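Local coordinates for ribosomal large subunit pseudouridine synthase D (Escherichia coli, PDB 1PRZ), which probably converts specific uridines of 23S ribosomal RNA into pseudouridine, at residues 132-137 and 154-159; 109-114 and 164-169; 92-97 and 207-212; 96-101 and 149-154; 122-127 and 177-182. All blocks are in the same frame, centred on the assembly; numbering follows the deposited sequence.

Contact 1: 132-137 and 154-159; sequences KPAVTH and LETGRT
Leu154 C lies 4.3 Å from Val135 O at the end of strand 147-154, whose last residue pairs with Thr136 as an antiparallel non-hydrogen-bonded pair. Next comes Glu155, its backbone N making a weak bond to Val135 O. With CG anti to the backbone N (chi1 -165°) and the chain extended beyond it, Glu155 reaches past Val135 to His137. There OE1 accepts a hydrogen bond from His137 NE2 at 2.8 Å, nearly straight (168°). The oxygen sits in the ring plane, although ring and carboxylate are turned 43° from each other. Thr110 OG1 holds ND1, so both ring nitrogens are engaged. Thr156 turns its hydroxyl to the backbone: OG1 accepts from Val135 N at 3.0 Å and is also hydrogen-bonded to Gln161. Beyond Gly157, Arg158 grips Pro133 O side-on, with NE at 2.8 Å and NH2 at 2.8 Å from that one oxygen. Lys132 CB lies over one face of the guanidinium, and Pro133 CG packs 3.5 Å from NH2. A leucine in place of Arg158 would probably leave Pro133 O without either donor and this part of the loop less firmly held. Where the backbone ladder stops, then, side-chain bonds carry on, to the main chain and to His137, and still tie the loop leading to helix 161-168 to 132-137.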
# COMPACT_ATOMS: atom_id res chain seq x y z
N LYS A 132 0.99 12.44 15.15
CA LYS A 132 0.12 13.09 14.18
C LYS A 132 -1.20 12.27 14.09
O LYS A 132 -1.17 11.04 13.93
CB LYS A 132 0.79 13.11 12.79
CG LYS A 132 2.21 13.68 12.68
CD LYS A 132 2.69 13.65 11.20
CE LYS A 132 4.01 14.44 10.93
NZ LYS A 132 5.25 13.82 11.52
N PRO A 133 -2.38 12.93 14.21
CA PRO A 133 -3.62 12.15 14.12
C PRO A 133 -3.66 11.23 12.91
O PRO A 133 -3.26 11.61 11.81
CB PRO A 133 -4.74 13.23 14.08
CG PRO A 133 -4.00 14.54 13.68
CD PRO A 133 -2.68 14.36 14.45
N ALA A 134 -4.15 10.02 13.12
CA ALA A 134 -4.22 9.06 12.02
C ALA A 134 -5.47 8.21 12.18
O ALA A 134 -5.81 7.76 13.27
CB ALA A 134 -2.97 8.19 12.01
N VAL A 135 -6.16 8.00 11.07
CA VAL A 135 -7.39 7.24 11.08
C VAL A 135 -7.36 6.28 9.88
O VAL A 135 -7.15 6.70 8.73
CB VAL A 135 -8.63 8.18 10.94
CG1 VAL A 135 -9.93 7.36 10.93
CG2 VAL A 135 -8.68 9.18 12.11
N THR A 136 -7.54 4.99 10.18
CA THR A 136 -7.57 3.95 9.18
C THR A 136 -8.86 3.16 9.36
O THR A 136 -9.17 2.74 10.47
CB THR A 136 -6.43 2.93 9.35
OG1 THR A 136 -5.17 3.59 9.21
CG2 THR A 136 -6.56 1.80 8.30
N HIS A 137 -9.59 2.96 8.27
CA HIS A 137 -10.85 2.19 8.34
C HIS A 137 -10.57 0.86 7.67
O HIS A 137 -9.91 0.83 6.63
CB HIS A 137 -11.97 2.90 7.57
CG HIS A 137 -12.28 4.27 8.10
ND1 HIS A 137 -12.72 4.48 9.39
CD2 HIS A 137 -12.13 5.50 7.54
CE1 HIS A 137 -12.82 5.78 9.61
NE2 HIS A 137 -12.47 6.42 8.51
N LEU A 154 -7.80 4.93 3.69
CA LEU A 154 -7.00 5.94 4.36
C LEU A 154 -7.75 7.27 4.46
O LEU A 154 -8.12 7.85 3.44
CB LEU A 154 -5.69 6.16 3.57
CG LEU A 154 -4.58 5.07 3.58
CD1 LEU A 154 -3.40 5.52 2.68
CD2 LEU A 154 -4.09 4.81 4.99
N GLU A 155 -7.97 7.74 5.69
CA GLU A 155 -8.60 9.05 5.90
C GLU A 155 -7.41 10.03 5.94
O GLU A 155 -7.45 11.13 5.36
CB GLU A 155 -9.37 9.05 7.23
CG GLU A 155 -10.34 10.21 7.36
CD GLU A 155 -11.30 10.06 8.52
OE1 GLU A 155 -12.17 9.16 8.48
OE2 GLU A 155 -11.21 10.85 9.49
N THR A 156 -6.37 9.60 6.66
CA THR A 156 -5.09 10.32 6.76
C THR A 156 -4.06 9.41 6.04
O THR A 156 -4.34 8.23 5.79
CB THR A 156 -4.62 10.53 8.23
OG1 THR A 156 -4.58 9.28 8.92
CG2 THR A 156 -5.54 11.51 8.98
N GLY A 157 -2.88 9.94 5.70
CA GLY A 157 -1.88 9.11 5.03
C GLY A 157 -0.48 9.16 5.63
O GLY A 157 0.49 9.41 4.91
N ARG A 158 -0.36 8.93 6.94
CA ARG A 158 0.96 8.98 7.57
C ARG A 158 1.90 7.83 7.17
O ARG A 158 1.49 6.80 6.58
CB ARG A 158 0.84 8.96 9.11
CG ARG A 158 -0.28 9.83 9.69
CD ARG A 158 -0.09 11.30 9.39
NE ARG A 158 -1.02 12.10 10.20
CZ ARG A 158 -1.29 13.38 9.99
NH1 ARG A 158 -0.69 14.03 9.00
NH2 ARG A 158 -2.16 14.01 10.78
N THR A 159 3.17 8.01 7.54
CA THR A 159 4.22 7.03 7.28
C THR A 159 3.89 5.68 7.96
O THR A 159 3.63 5.63 9.16
CB THR A 159 5.61 7.58 7.78
OG1 THR A 159 5.93 8.77 7.05
CG2 THR A 159 6.70 6.52 7.57

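Contact 2: 109-114 and 164-169; sequences GTVDEP and VHMAHI
Val111 lays its CG1 methyl over the centre of the His165 ring, 3.5 Å from the centroid and 13° off the ring normal, a CH-pi contact. This is the tight part of the interface. Standing anti to the backbone N (chi1 177°), CG1 takes the imidazole, while the second branch meets the residues that follow on the helix and just after it: Val111 CG2 is 3.9 Å from Met166 CE and equally 3.9 Å from Ile169 CG2. Met166, modelled as selenomethionine, starts out away from the strand, but bends at its second and third torsions bring the terminal methyl back to the valine. His165 is buried, and ND1 finds no partner in the model, whereas NE2 makes a weak hydrogen bond to Ala134 O, just before strand 135-143. Toward the solvent the packing thins. Glu113 and His168 cross at about a right angle, CG of the glutamate 4.1 Å from NE2 of the histidine, with the carboxylate and ring planes 46° apart. Glu113 OE2 stays 4.4 Å from His168 NE2, where some electrostatic influence is possible if the histidine is charged. Val127, on the neighbouring edge strand, touches both of these residues and His165. A helix packed on one face of an antiparallel sheet by apolar and aromatic side chains is the result: helix 161-168 covers strands 109-117 and 135-143 within the mixed helix-and-sheet catalytic domain of a pseudouridine synthase.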
# COMPACT_ATOMS: atom_id res chain seq x y z
N GLY A 109 -13.56 -2.40 11.36
CA GLY A 109 -13.57 -1.30 12.30
C GLY A 109 -12.73 -0.09 11.88
O GLY A 109 -12.45 0.13 10.68
N THR A 110 -12.36 0.70 12.87
CA THR A 110 -11.57 1.89 12.63
C THR A 110 -10.49 1.99 13.66
O THR A 110 -10.72 1.70 14.84
CB THR A 110 -12.43 3.18 12.71
OG1 THR A 110 -13.44 3.13 11.69
CG2 THR A 110 -11.59 4.45 12.49
N VAL A 111 -9.30 2.36 13.21
CA VAL A 111 -8.21 2.57 14.14
C VAL A 111 -7.98 4.06 14.04
O VAL A 111 -7.65 4.59 12.98
CB VAL A 111 -6.91 1.84 13.77
CG1 VAL A 111 -5.85 2.22 14.79
CG2 VAL A 111 -7.12 0.31 13.79
N ASP A 112 -8.20 4.73 15.15
CA ASP A 112 -8.03 6.17 15.24
C ASP A 112 -7.05 6.39 16.39
O ASP A 112 -7.47 6.47 17.53
CB ASP A 112 -9.37 6.83 15.56
CG ASP A 112 -9.28 8.34 15.62
OD1 ASP A 112 -8.17 8.89 15.87
OD2 ASP A 112 -10.33 9.00 15.44
N GLU A 113 -5.75 6.42 16.07
CA GLU A 113 -4.67 6.60 17.05
C GLU A 113 -3.54 7.35 16.36
O GLU A 113 -3.14 6.98 15.26
CB GLU A 113 -4.17 5.24 17.50
CG GLU A 113 -5.25 4.28 18.01
CD GLU A 113 -5.76 4.63 19.40
OE1 GLU A 113 -5.20 5.56 20.04
OE2 GLU A 113 -6.70 3.95 19.87
N PRO A 114 -3.00 8.41 17.00
CA PRO A 114 -1.91 9.20 16.41
C PRO A 114 -0.63 8.39 16.18
O PRO A 114 -0.39 7.37 16.82
CB PRO A 114 -1.70 10.33 17.43
CG PRO A 114 -2.97 10.35 18.24
CD PRO A 114 -3.32 8.89 18.35
N VAL A 164 1.48 0.14 10.78
CA VAL A 164 1.59 0.34 12.23
C VAL A 164 0.23 0.24 12.93
O VAL A 164 0.14 -0.29 14.02
CB VAL A 164 2.32 1.67 12.60
CG1 VAL A 164 1.44 2.87 12.34
CG2 VAL A 164 2.71 1.63 14.09
N HIS A 165 -0.83 0.69 12.26
CA HIS A 165 -2.16 0.58 12.86
C HIS A 165 -2.57 -0.87 13.01
O HIS A 165 -3.13 -1.26 14.05
CB HIS A 165 -3.21 1.33 12.04
CG HIS A 165 -3.39 2.75 12.44
ND1 HIS A 165 -2.80 3.28 13.57
CD2 HIS A 165 -4.12 3.75 11.89
CE1 HIS A 165 -3.16 4.55 13.70
NE2 HIS A 165 -3.95 4.86 12.69
N MSE A 166 -2.31 -1.68 11.97
CA MSE A 166 -2.67 -3.08 12.05
C MSE A 166 -1.83 -3.75 13.14
O MSE A 166 -2.34 -4.53 13.96
CB MSE A 166 -2.48 -3.78 10.70
CG MSE A 166 -3.54 -3.35 9.64
SE MSE A 166 -5.44 -3.63 10.23
CE MSE A 166 -5.81 -1.83 10.86
N ALA A 167 -0.54 -3.47 13.15
CA ALA A 167 0.29 -4.08 14.19
C ALA A 167 -0.24 -3.66 15.58
O ALA A 167 -0.25 -4.46 16.50
CB ALA A 167 1.74 -3.66 14.04
N HIS A 168 -0.68 -2.41 15.69
CA HIS A 168 -1.20 -1.84 16.93
C HIS A 168 -2.35 -2.67 17.47
O HIS A 168 -2.42 -2.95 18.65
CB HIS A 168 -1.65 -0.39 16.74
CG HIS A 168 -2.23 0.24 17.98
ND1 HIS A 168 -1.45 0.60 19.06
CD2 HIS A 168 -3.51 0.48 18.34
CE1 HIS A 168 -2.23 1.04 20.04
NE2 HIS A 168 -3.49 0.98 19.63
N ILE A 169 -3.25 -3.12 16.60
CA ILE A 169 -4.35 -3.92 17.09
C ILE A 169 -4.08 -5.42 17.14
O ILE A 169 -5.04 -6.19 17.27
CB ILE A 169 -5.67 -3.65 16.33
CG1 ILE A 169 -5.51 -4.00 14.85
CG2 ILE A 169 -6.08 -2.21 16.52
CD1 ILE A 169 -6.78 -3.85 14.04

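Contact 3: 92-97 and 207-212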
# COMPACT_ATOMS: atom_id res chain seq x y z
N GLU A 92 -9.82 14.50 0.48
CA GLU A 92 -10.82 14.27 -0.56
C GLU A 92 -10.37 13.26 -1.63
O GLU A 92 -11.00 13.12 -2.68
CB GLU A 92 -11.18 15.59 -1.24
CG GLU A 92 -11.61 16.66 -0.26
CD GLU A 92 -11.95 17.98 -0.94
OE1 GLU A 92 -11.13 18.49 -1.73
OE2 GLU A 92 -13.05 18.51 -0.67
N ILE A 93 -9.26 12.58 -1.38
CA ILE A 93 -8.81 11.56 -2.32
C ILE A 93 -9.04 10.17 -1.67
O ILE A 93 -8.55 9.91 -0.57
CB ILE A 93 -7.33 11.76 -2.69
CG1 ILE A 93 -7.16 13.10 -3.44
CG2 ILE A 93 -6.84 10.61 -3.58
CD1 ILE A 93 -5.81 13.28 -4.08
N THR A 94 -9.81 9.31 -2.32
CA THR A 94 -10.03 7.96 -1.76
C THR A 94 -8.87 7.02 -2.15
O THR A 94 -8.57 6.83 -3.34
CB THR A 94 -11.32 7.35 -2.29
OG1 THR A 94 -12.42 8.22 -1.99
CG2 THR A 94 -11.55 5.97 -1.66
N ARG A 95 -8.22 6.46 -1.13
CA ARG A 95 -7.13 5.51 -1.37
C ARG A 95 -7.48 4.20 -0.65
O ARG A 95 -7.41 4.13 0.58
CB ARG A 95 -5.79 6.07 -0.87
CG ARG A 95 -5.26 7.21 -1.73
CD ARG A 95 -4.05 7.88 -1.09
NE ARG A 95 -4.39 8.75 0.03
CZ ARG A 95 -3.49 9.44 0.74
NH1 ARG A 95 -2.20 9.35 0.44
NH2 ARG A 95 -3.87 10.21 1.77
N GLU A 96 -7.89 3.20 -1.43
CA GLU A 96 -8.27 1.91 -0.85
C GLU A 96 -7.15 0.88 -1.02
O GLU A 96 -6.45 0.87 -2.03
CB GLU A 96 -9.57 1.44 -1.50
CG GLU A 96 -10.11 0.15 -0.95
CD GLU A 96 -11.47 -0.16 -1.54
OE1 GLU A 96 -11.52 -0.62 -2.71
OE2 GLU A 96 -12.46 0.10 -0.81
N TYR A 97 -7.01 0.02 -0.02
CA TYR A 97 -5.96 -1.00 -0.02
C TYR A 97 -6.51 -2.36 0.26
O TYR A 97 -7.54 -2.48 0.92
CB TYR A 97 -4.97 -0.75 1.10
CG TYR A 97 -4.06 0.41 0.88
CD1 TYR A 97 -2.74 0.19 0.51
CD2 TYR A 97 -4.51 1.73 1.09
CE1 TYR A 97 -1.85 1.26 0.36
CE2 TYR A 97 -3.62 2.81 0.92
CZ TYR A 97 -2.30 2.55 0.56
OH TYR A 97 -1.36 3.55 0.46
N ALA A 207 -2.16 -1.02 -2.93
CA ALA A 207 -3.03 0.15 -3.14
C ALA A 207 -3.85 -0.23 -4.38
O ALA A 207 -3.42 -0.08 -5.52
CB ALA A 207 -2.17 1.42 -3.40
N THR A 208 -5.05 -0.74 -4.09
CA THR A 208 -5.94 -1.31 -5.06
C THR A 208 -6.92 -0.41 -5.84
O THR A 208 -7.28 -0.72 -6.96
CB THR A 208 -6.69 -2.50 -4.37
OG1 THR A 208 -7.20 -3.39 -5.37
CG2 THR A 208 -7.82 -1.97 -3.47
N MSE A 209 -7.33 0.71 -5.25
CA MSE A 209 -8.30 1.61 -5.90
C MSE A 209 -7.97 3.04 -5.48
O MSE A 209 -7.54 3.30 -4.35
CB MSE A 209 -9.74 1.22 -5.48
CG MSE A 209 -10.83 2.13 -6.09
SE MSE A 209 -11.18 3.63 -4.96
CE MSE A 209 -12.54 2.78 -3.81
N LEU A 210 -8.15 3.97 -6.41
CA LEU A 210 -7.85 5.35 -6.17
C LEU A 210 -8.95 6.16 -6.86
O LEU A 210 -9.23 5.95 -8.04
CB LEU A 210 -6.50 5.67 -6.79
CG LEU A 210 -6.10 7.12 -6.76
CD1 LEU A 210 -5.98 7.57 -5.33
CD2 LEU A 210 -4.77 7.27 -7.51
N ARG A 211 -9.58 7.06 -6.12
CA ARG A 211 -10.65 7.86 -6.71
C ARG A 211 -10.44 9.34 -6.33
O ARG A 211 -10.02 9.65 -5.22
CB ARG A 211 -12.00 7.33 -6.22
CG ARG A 211 -13.21 8.05 -6.76
CD ARG A 211 -14.42 7.75 -5.85
NE ARG A 211 -14.84 6.37 -5.98
CZ ARG A 211 -15.30 5.61 -4.98
NH1 ARG A 211 -15.39 6.10 -3.75
NH2 ARG A 211 -15.68 4.35 -5.23
N LEU A 212 -10.69 10.24 -7.27
CA LEU A 212 -10.49 11.64 -6.98
C LEU A 212 -11.24 12.52 -7.98
O LEU A 212 -11.74 12.04 -9.00
CB LEU A 212 -8.98 11.97 -7.04
CG LEU A 212 -8.25 11.71 -8.37
CD1 LEU A 212 -8.55 12.78 -9.41
CD2 LEU A 212 -6.74 11.64 -8.11
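A classic beta bulge marks the antiparallel ladder between strands 94-102 and 205-213, neighbours in the large sheet: Thr208 and Met209 both face Glu96. Glu96 N donates to Met209 O at 2.9 Å, and its carbonyl oxygen receives weak bonds from Thr208 N and Met209 N. Farther along, Thr94 and Arg211 form a regular hydrogen-bonded pair through both of their amides. On the face carrying Arg95 and Leu210, Leu210 CD1 touches both Ile93 CG2, at 3.6 Å, and Arg95 CG, at 3.7 Å. On the face of Glu96 and Met209, the selenomethionine bends at its second and third torsions and brings CE to 3.7 Å from Glu96 OE1; that carboxylate finds its main charge partners in Arg153 and Arg139. Arg211 NE forms a salt bridge with Glu222 on strand 220-224. At the bulged end the Tyr97 ring, swung beside its backbone N (chi1 -72°), lies against Ala207: the alanine CA sits over the face, 4.1 Å from the ring centroid, and Ala207 CB is 3.8 Å from Tyr97 CE1. An alanine at Tyr97 would probably uncover Ala207 and open a gap beside Leu64. The Tyr97 side chain is about 8 Å from that of Asp65, probably catalytic. Backbone bonds fix the register; apolar contacts line the face of Leu210 and Tyr97, while the other mixes Met209 with charged groups partnered on other strands.

Contact 4: 96-101 and 149-154; sequences EYEAVA and RLRLRL
Glu96 and Arg153 meet at a single oxygen: Arg153 NE comes within 2.7 Å of Glu96 OE2, and Arg153 NH2 within 2.8 Å of that same atom. Both nitrogens approach from one face, above the carboxylate, whose plane is turned 47° from the guanidinium; yet OE2 lies in the plane of the arginine. Arg139 adds a further salt bridge to OE2. Water 1 donates to Glu96 OE1 at 2.9 Å and weakly accepts from Arg153 NH2. Glu98 and Arg151 are turned quite differently. Their planes are nearly coplanar, 14° apart, and Arg151 NH1 meets Glu98 OE1 at 2.7 Å almost along the C-O axis. Bends at the second and third torsions of Arg151 lead its chain over to that glutamate, leaving a long, charge-only pairing with Glu96 OE1. The other oxygen, Glu98 OE2, makes a weak bond to Arg149 NH1 at 3.3 Å, while Glu142 is the stronger partner of Arg149. Two acidic groups spread among several arginines are likely to remain ionised. The opposite face is largely apolar. Leu154 CD1 comes obliquely to Tyr97 CE2, 3.2 Å away, Ala99 CB rests 3.7 Å from Leu152 CD1, and Ala101 meets Leu150. Paired amides of Tyr97 with Leu152 and of Ala99 with Leu150 join the strands between these faces. Strand 147-154 is flanked by 94-102 and 135-143, strand 94-102 also by 205-213, and helix 161-168 packs on the apolar face through Gln161, Ile162 and Met166.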
# COMPACT_ATOMS: atom_id res chain seq x y z
N GLU A 96 -7.89 3.20 -1.43
CA GLU A 96 -8.27 1.91 -0.85
C GLU A 96 -7.15 0.88 -1.02
O GLU A 96 -6.45 0.87 -2.03
CB GLU A 96 -9.57 1.44 -1.50
CG GLU A 96 -10.11 0.15 -0.95
CD GLU A 96 -11.47 -0.16 -1.54
OE1 GLU A 96 -11.52 -0.62 -2.71
OE2 GLU A 96 -12.46 0.10 -0.81
N TYR A 97 -7.01 0.02 -0.02
CA TYR A 97 -5.96 -1.00 -0.02
C TYR A 97 -6.51 -2.36 0.26
O TYR A 97 -7.54 -2.48 0.92
CB TYR A 97 -4.97 -0.75 1.10
CG TYR A 97 -4.06 0.41 0.88
CD1 TYR A 97 -2.74 0.19 0.51
CD2 TYR A 97 -4.51 1.73 1.09
CE1 TYR A 97 -1.85 1.26 0.36
CE2 TYR A 97 -3.62 2.81 0.92
CZ TYR A 97 -2.30 2.55 0.56
OH TYR A 97 -1.36 3.55 0.46
N GLU A 98 -5.84 -3.38 -0.27
CA GLU A 98 -6.17 -4.76 0.05
C GLU A 98 -4.93 -5.25 0.83
O GLU A 98 -3.80 -4.93 0.47
CB GLU A 98 -6.35 -5.62 -1.19
CG GLU A 98 -6.68 -7.03 -0.80
CD GLU A 98 -7.79 -7.63 -1.63
OE1 GLU A 98 -8.85 -6.96 -1.84
OE2 GLU A 98 -7.61 -8.79 -2.05
N ALA A 99 -5.16 -6.03 1.88
CA ALA A 99 -4.06 -6.50 2.70
C ALA A 99 -4.40 -7.85 3.27
O ALA A 99 -5.56 -8.25 3.34
CB ALA A 99 -3.84 -5.51 3.88
N VAL A 100 -3.35 -8.55 3.70
CA VAL A 100 -3.54 -9.82 4.36
C VAL A 100 -2.85 -9.66 5.70
O VAL A 100 -1.66 -9.33 5.76
CB VAL A 100 -2.92 -10.99 3.60
CG1 VAL A 100 -3.15 -12.26 4.42
CG2 VAL A 100 -3.58 -11.12 2.18
N ALA A 101 -3.62 -9.81 6.78
CA ALA A 101 -3.08 -9.65 8.13
C ALA A 101 -2.99 -10.98 8.88
O ALA A 101 -3.73 -11.93 8.60
CB ALA A 101 -3.95 -8.67 8.92
N ARG A 149 -8.15 -11.48 5.22
CA ARG A 149 -7.98 -10.59 4.08
C ARG A 149 -8.82 -9.33 4.37
O ARG A 149 -10.01 -9.42 4.71
CB ARG A 149 -8.47 -11.24 2.77
CG ARG A 149 -8.34 -10.32 1.57
CD ARG A 149 -8.43 -11.07 0.22
NE ARG A 149 -9.73 -11.70 -0.06
CZ ARG A 149 -10.74 -11.10 -0.70
NH1 ARG A 149 -10.62 -9.83 -1.12
NH2 ARG A 149 -11.85 -11.78 -1.00
N LEU A 150 -8.20 -8.16 4.22
CA LEU A 150 -8.86 -6.89 4.51
C LEU A 150 -8.85 -5.92 3.35
O LEU A 150 -8.06 -6.03 2.42
CB LEU A 150 -8.15 -6.17 5.68
CG LEU A 150 -7.83 -6.97 6.95
CD1 LEU A 150 -6.86 -6.18 7.85
CD2 LEU A 150 -9.14 -7.28 7.67
N ARG A 151 -9.75 -4.96 3.46
CA ARG A 151 -9.79 -3.85 2.52
C ARG A 151 -9.77 -2.66 3.49
O ARG A 151 -10.53 -2.65 4.47
CB ARG A 151 -11.07 -3.86 1.74
CG ARG A 151 -10.91 -3.20 0.47
CD ARG A 151 -10.74 -4.25 -0.56
NE ARG A 151 -11.96 -4.28 -1.33
CZ ARG A 151 -12.24 -5.20 -2.26
NH1 ARG A 151 -11.38 -6.18 -2.53
NH2 ARG A 151 -13.40 -5.14 -2.89
N LEU A 152 -8.90 -1.69 3.23
CA LEU A 152 -8.76 -0.54 4.11
C LEU A 152 -8.87 0.78 3.35
O LEU A 152 -8.60 0.84 2.15
CB LEU A 152 -7.40 -0.58 4.82
CG LEU A 152 -7.01 -1.86 5.58
CD1 LEU A 152 -6.29 -2.84 4.64
CD2 LEU A 152 -6.14 -1.49 6.73
N ARG A 153 -9.30 1.82 4.04
CA ARG A 153 -9.35 3.13 3.41
C ARG A 153 -8.65 4.11 4.32
O ARG A 153 -8.87 4.11 5.54
CB ARG A 153 -10.79 3.58 3.13
CG ARG A 153 -11.37 2.77 2.01
CD ARG A 153 -12.56 3.39 1.36
NE ARG A 153 -13.10 2.45 0.38
CZ ARG A 153 -14.25 2.62 -0.24
NH1 ARG A 153 -14.96 3.72 0.01
NH2 ARG A 153 -14.71 1.67 -1.05
N LEU A 154 -7.80 4.93 3.69
CA LEU A 154 -7.00 5.94 4.36
C LEU A 154 -7.75 7.27 4.46
O LEU A 154 -8.12 7.85 3.44
CB LEU A 154 -5.69 6.16 3.57
CG LEU A 154 -4.58 5.07 3.58
CD1 LEU A 154 -3.40 5.52 2.68
CD2 LEU A 154 -4.09 4.81 4.99
O HOH W 1 -14.38 -0.59 -3.13

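Contact 5: 122-127 and 177-182; sequences RTHMAV and PVYGGR
The backbones of 122-127 and 177-182 keep their distance, His124 and Val178 being nearest with their CA atoms 6.8 Å apart, and one main-chain N-H crosses to a side chain. That donor is Met125 N, which gives its hydrogen to Tyr179 OH at 2.8 Å (151°). The phenol also touches Met125 CB, and its oxygen is hydrogen-bonded a second time, to His160 ND1. Val178 supplies the other half of the contact: CG1, anti to the backbone N (chi1 177°), sits over the centre of the His124 ring, 3.4 Å from its centroid, as a CH-pi contact. The same methyl lies 3.7 Å above the Tyr179 ring, so it fills the angle between two rings whose planes stand 69° apart. Here the outermost strand of the large sheet, 125-127, meets the loop that follows helix 161-168, at the surface of the catalytic domain and near the probable active site, the Tyr179 side chain being about 7 Å from that of Asp65, the probable catalytic residue. Asp176 OD1 accepts from both Val178 N and Tyr179 N, which fixes the backbone from which the two side chains project. Arg163 and Ala167 of the helix pack against the Tyr179 ring.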
# COMPACT_ATOMS: atom_id res chain seq x y z
N ARG A 122 14.54 3.01 15.22
CA ARG A 122 14.54 4.04 14.20
C ARG A 122 14.02 3.65 12.83
O ARG A 122 13.85 4.51 11.95
CB ARG A 122 15.94 4.66 14.13
CG ARG A 122 16.47 5.11 15.51
CD ARG A 122 15.51 6.06 16.23
NE ARG A 122 15.51 7.37 15.61
CZ ARG A 122 14.64 8.33 15.87
NH1 ARG A 122 14.74 9.50 15.26
NH2 ARG A 122 13.64 8.12 16.73
N THR A 123 13.75 2.36 12.64
CA THR A 123 13.19 1.85 11.39
C THR A 123 11.65 1.76 11.55
O THR A 123 10.93 1.52 10.57
CB THR A 123 13.69 0.43 11.10
OG1 THR A 123 13.30 -0.44 12.18
CG2 THR A 123 15.21 0.40 10.94
N HIS A 124 11.17 1.92 12.78
CA HIS A 124 9.73 1.84 13.08
C HIS A 124 9.00 3.15 13.35
O HIS A 124 9.60 4.17 13.74
CB HIS A 124 9.45 0.96 14.33
CG HIS A 124 9.96 -0.44 14.25
ND1 HIS A 124 9.28 -1.51 14.81
CD2 HIS A 124 11.10 -0.95 13.72
CE1 HIS A 124 9.98 -2.61 14.63
NE2 HIS A 124 11.09 -2.30 13.97
N MSE A 125 7.69 3.10 13.16
CA MSE A 125 6.80 4.22 13.49
C MSE A 125 6.06 3.63 14.69
O MSE A 125 6.20 2.45 14.97
CB MSE A 125 5.79 4.50 12.38
CG MSE A 125 6.38 5.06 11.12
SE MSE A 125 7.41 6.72 11.39
CE MSE A 125 5.94 7.88 11.88
N ALA A 126 5.27 4.42 15.39
CA ALA A 126 4.54 3.90 16.55
C ALA A 126 3.29 4.69 16.86
O ALA A 126 3.15 5.86 16.50
CB ALA A 126 5.45 3.87 17.79
N VAL A 127 2.35 4.02 17.51
CA VAL A 127 1.12 4.70 17.90
C VAL A 127 1.48 5.43 19.19
O VAL A 127 2.08 4.84 20.09
CB VAL A 127 -0.02 3.68 18.20
CG1 VAL A 127 -1.10 4.35 19.05
CG2 VAL A 127 -0.62 3.17 16.88
N PRO A 177 8.49 -7.01 7.17
CA PRO A 177 9.79 -7.23 7.79
C PRO A 177 10.06 -6.33 9.00
O PRO A 177 11.01 -6.56 9.76
CB PRO A 177 10.77 -6.99 6.63
CG PRO A 177 10.10 -5.90 5.85
CD PRO A 177 8.61 -6.25 5.91
N VAL A 178 9.22 -5.31 9.19
CA VAL A 178 9.40 -4.39 10.30
C VAL A 178 8.45 -4.70 11.47
O VAL A 178 8.88 -4.96 12.60
CB VAL A 178 9.19 -2.91 9.84
CG1 VAL A 178 9.31 -1.97 11.04
CG2 VAL A 178 10.21 -2.53 8.76
N TYR A 179 7.15 -4.68 11.19
CA TYR A 179 6.15 -4.91 12.23
C TYR A 179 5.75 -6.37 12.43
O TYR A 179 5.18 -6.74 13.47
CB TYR A 179 4.93 -4.07 11.91
CG TYR A 179 5.27 -2.63 11.75
CD1 TYR A 179 5.56 -1.84 12.87
CD2 TYR A 179 5.37 -2.05 10.48
CE1 TYR A 179 5.95 -0.51 12.73
CE2 TYR A 179 5.76 -0.73 10.33
CZ TYR A 179 6.05 0.03 11.47
OH TYR A 179 6.50 1.32 11.32
N GLY A 180 6.04 -7.21 11.45
CA GLY A 180 5.68 -8.60 11.58
C GLY A 180 6.77 -9.47 12.21
O GLY A 180 7.95 -9.10 12.27
N GLY A 181 6.36 -10.63 12.69
CA GLY A 181 7.32 -11.55 13.27
C GLY A 181 7.47 -12.67 12.26
O GLY A 181 7.22 -12.46 11.07
N ARG A 182 7.88 -13.85 12.73
CA ARG A 182 8.06 -15.02 11.87
C ARG A 182 6.71 -15.53 11.41
O ARG A 182 5.72 -15.44 12.15
CB ARG A 182 8.77 -16.15 12.64
CG ARG A 182 10.15 -15.82 13.14
CD ARG A 182 11.20 -16.52 12.29
NE ARG A 182 12.54 -16.41 12.87
CZ ARG A 182 13.00 -17.08 13.92
NH1 ARG A 182 12.23 -17.97 14.57
NH2 ARG A 182 14.25 -16.88 14.33

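Overall arrangement
All five contacts reach one seven-stranded antiparallel sheet, ordered 125-127, 109-117, 135-143, 147-154, 94-102, 205-213, 220-224. Contacts 3 and 4 share Glu96 and Tyr97 and grip strand 94-102 from its two sides, their centres 11 Å apart. Contact 1 continues outward through Leu154, and contact 2, its centre about 9 Å from that of contact 1, adds helix 161-168. Contact 5 closes the far edge, about 24 Å from contact 3, centre to centre, across the middle of the chain. Along the sequence contact 3 encloses contacts 1, 2 and 5, while contact 4 starts from the same strand and crosses all three, so distant segments come together on and around one sheet beside the probable catalytic Asp65.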